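Local coordinates for protein trimethylamine-N-oxide reductase (Haemophilus influenzae, PDB 7L5I) that probably reduces S- or N-oxides such as trimethylamine N-oxide at a molybdenum centre held by two pterin guanine dinucleotides, at residues E664-A669 / R719-R724. Numbering follows the deposited sequence.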
loop_
_atom_site.group_PDB
_atom_site.type_symbol
_atom_site.label_atom_id
_atom_site.label_comp_id
_atom_site.label_asym_id
_atom_site.label_seq_id
_atom_site.Cartn_x
_atom_site.Cartn_y
_atom_site.Cartn_z
ATOM N N GLU A 664 -18.499 23.020 -12.815
ATOM C CA GLU A 664 -18.446 23.215 -14.261
ATOM C C GLU A 664 -17.029 23.011 -14.782
ATOM O O GLU A 664 -16.822 22.411 -15.844
ATOM C CB GLU A 664 -18.959 24.618 -14.585
ATOM C CG GLU A 664 -18.981 24.961 -16.041
ATOM C CD GLU A 664 -19.552 26.362 -16.268
ATOM O OE1 GLU A 664 -19.224 27.276 -15.478
ATOM O OE2 GLU A 664 -20.341 26.537 -17.218
ATOM N N GLU A 665 -16.042 23.480 -14.028
ATOM C CA GLU A 665 -14.653 23.381 -14.468
ATOM C C GLU A 665 -14.117 21.962 -14.337
ATOM O O GLU A 665 -13.357 21.489 -15.198
ATOM C CB GLU A 665 -13.798 24.341 -13.654
ATOM C CG GLU A 665 -12.395 24.533 -14.191
ATOM C CD GLU A 665 -11.613 25.592 -13.424
ATOM O OE1 GLU A 665 -12.078 26.008 -12.337
ATOM O OE2 GLU A 665 -10.534 25.996 -13.913
ATOM N N TYR A 666 -14.502 21.267 -13.279
ATOM C CA TYR A 666 -14.039 19.898 -13.013
ATOM C C TYR A 666 -15.244 19.011 -12.739
ATOM O O TYR A 666 -15.617 18.799 -11.581
ATOM C CB TYR A 666 -13.071 19.889 -11.831
ATOM C CG TYR A 666 -11.878 20.764 -12.054
ATOM C CD1 TYR A 666 -10.919 20.410 -12.992
ATOM C CD2 TYR A 666 -11.712 21.938 -11.348
ATOM C CE1 TYR A 666 -9.827 21.206 -13.220
ATOM C CE2 TYR A 666 -10.612 22.740 -11.566
ATOM C CZ TYR A 666 -9.672 22.360 -12.508
ATOM O OH TYR A 666 -8.562 23.143 -12.740
ATOM N N PRO A 667 -15.890 18.496 -13.784
ATOM C CA PRO A 667 -17.193 17.833 -13.613
ATOM C C PRO A 667 -17.160 16.342 -13.311
ATOM O O PRO A 667 -18.237 15.751 -13.109
ATOM C CB PRO A 667 -17.860 18.079 -14.978
ATOM C CG PRO A 667 -16.730 18.109 -15.931
ATOM C CD PRO A 667 -15.576 18.750 -15.199
ATOM N N LEU A 668 -15.987 15.714 -13.259
ATOM C CA LEU A 668 -15.872 14.285 -13.028
ATOM C C LEU A 668 -15.107 14.029 -11.734
ATOM O O LEU A 668 -14.258 14.832 -11.336
ATOM C CB LEU A 668 -15.134 13.590 -14.160
ATOM C CG LEU A 668 -15.816 13.730 -15.533
ATOM C CD1 LEU A 668 -14.842 13.386 -16.623
ATOM C CD2 LEU A 668 -17.044 12.831 -15.586
ATOM N N ALA A 669 -15.422 12.914 -11.083
ATOM C CA ALA A 669 -14.677 12.467 -9.910
ATOM C C ALA A 669 -13.623 11.444 -10.323
ATOM O O ALA A 669 -13.773 10.739 -11.326
ATOM C CB ALA A 669 -15.620 11.865 -8.862
ATOM N N ARG A 719 -6.370 14.124 -22.279
ATOM C CA ARG A 719 -5.753 14.912 -21.230
ATOM C C ARG A 719 -6.704 14.992 -20.040
ATOM O O ARG A 719 -7.876 15.366 -20.189
ATOM C CB ARG A 719 -5.398 16.315 -21.721
ATOM C CG ARG A 719 -4.514 17.079 -20.758
ATOM C CD ARG A 719 -4.047 18.422 -21.335
ATOM N NE ARG A 719 -5.167 19.358 -21.369
ATOM C CZ ARG A 719 -5.437 20.267 -20.429
ATOM N NH1 ARG A 719 -4.653 20.415 -19.371
ATOM N NH2 ARG A 719 -6.503 21.045 -20.555
ATOM N N ILE A 720 -6.199 14.610 -18.866
ATOM C CA ILE A 720 -6.922 14.714 -17.606
ATOM C C ILE A 720 -6.284 15.850 -16.820
ATOM O O ILE A 720 -5.047 15.933 -16.737
ATOM C CB ILE A 720 -6.866 13.404 -16.807
ATOM C CG1 ILE A 720 -7.184 12.197 -17.664
ATOM C CG2 ILE A 720 -7.811 13.471 -15.627
ATOM C CD1 ILE A 720 -6.893 10.880 -16.944
ATOM N N HIS A 721 -7.101 16.727 -16.236
ATOM C CA HIS A 721 -6.503 17.780 -15.435
ATOM C C HIS A 721 -7.344 18.132 -14.223
ATOM O O HIS A 721 -8.559 17.945 -14.190
ATOM C CB HIS A 721 -6.206 19.051 -16.247
ATOM C CG HIS A 721 -7.365 19.574 -17.044
ATOM N ND1 HIS A 721 -8.007 20.749 -16.728
ATOM C CD2 HIS A 721 -7.960 19.109 -18.170
ATOM C CE1 HIS A 721 -8.959 20.981 -17.615
ATOM N NE2 HIS A 721 -8.951 20.000 -18.502
ATOM N N SER A 722 -6.632 18.575 -13.190
ATOM C CA SER A 722 -7.178 19.011 -11.921
ATOM C C SER A 722 -6.552 20.344 -11.582
ATOM O O SER A 722 -5.684 20.855 -12.303
ATOM C CB SER A 722 -6.906 17.993 -10.811
ATOM O OG SER A 722 -5.540 18.025 -10.443
ATOM N N LYS A 723 -6.935 20.896 -10.431
ATOM C CA LYS A 723 -6.260 22.112 -9.994
ATOM C C LYS A 723 -4.778 21.881 -9.742
ATOM O O LYS A 723 -4.002 22.837 -9.765
ATOM C CB LYS A 723 -6.892 22.655 -8.722
ATOM C CG LYS A 723 -8.335 23.062 -8.880
ATOM C CD LYS A 723 -8.705 24.098 -7.827
ATOM C CE LYS A 723 -10.213 24.289 -7.736
ATOM N NZ LYS A 723 -10.622 24.802 -6.395
ATOM N N ARG A 724 -4.365 20.633 -9.517
ATOM C CA ARG A 724 -2.970 20.379 -9.198
ATOM C C ARG A 724 -2.093 20.149 -10.418
ATOM O O ARG A 724 -0.876 20.398 -10.349
ATOM C CB ARG A 724 -2.851 19.135 -8.282
ATOM C CG ARG A 724 -3.024 19.399 -6.791
ATOM C CD ARG A 724 -4.466 19.755 -6.429
ATOM N NE ARG A 724 -5.388 18.701 -6.843
ATOM C CZ ARG A 724 -6.710 18.760 -6.728
ATOM N NH1 ARG A 724 -7.298 19.849 -6.224
ATOM N NH2 ARG A 724 -7.429 17.721 -7.143
HETATM O O HOH W 1 -7.082 22.600 -15.026
#
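Y666 reaches across to the backbone of 721-723 with its aromatic ring and makes most of this contact. With chi1 at -58°, its CG sits anti to its own carbonyl carbon. From there the ring extends between H721 and K723. Along its CD1/CE1 flank, CD1 lies 3.6 Å from the carbonyl O of H721, and CE1 is next to CA of S722. Along the other flank, CE2 is 3.5 Å from CG of K723, whose extended chain passes at an angle to the ring. These three partners lie on one side of the ring plane. CG of E665 lies on the opposite side, offset toward the rim. The phenol end abuts the S722-K723 peptide, with OH of Y666 3.6 Å from C of S722 and no hydrogen bond.

The imidazole of H721 brings ND1 to 4.0 Å from CE1 of Y666. No direct hydrogen bond joins the two segments. A water bridges them instead, 2.8 Å from OH of Y666 and 2.7 Å from ND1 of H721. It lies in the plane of both rings, at their edges. NH2 of R719 lies 3.3 Å above one face of the imidazole, offset toward its rim; NE of R719 is salt-bridged to E794.

S722 directs its CB away from Y666. Its OG hydrogen-bonds the carbonyl O of L771 and accepts from N of R724, forming an ST turn. The side chain of S722 is about 11 Å from a bound MGD. The contact joins the residues leading into strand 668-671 to the 721-723 part of the chain. Strands 668-671 and 717-721 both pair antiparallel with strand 790-795 in a mixed sheet, and Y666 also touches I790.

The buried ring thus packs by van der Waals contact alone, and the single water is what links OH of Y666 to ND1 of H721.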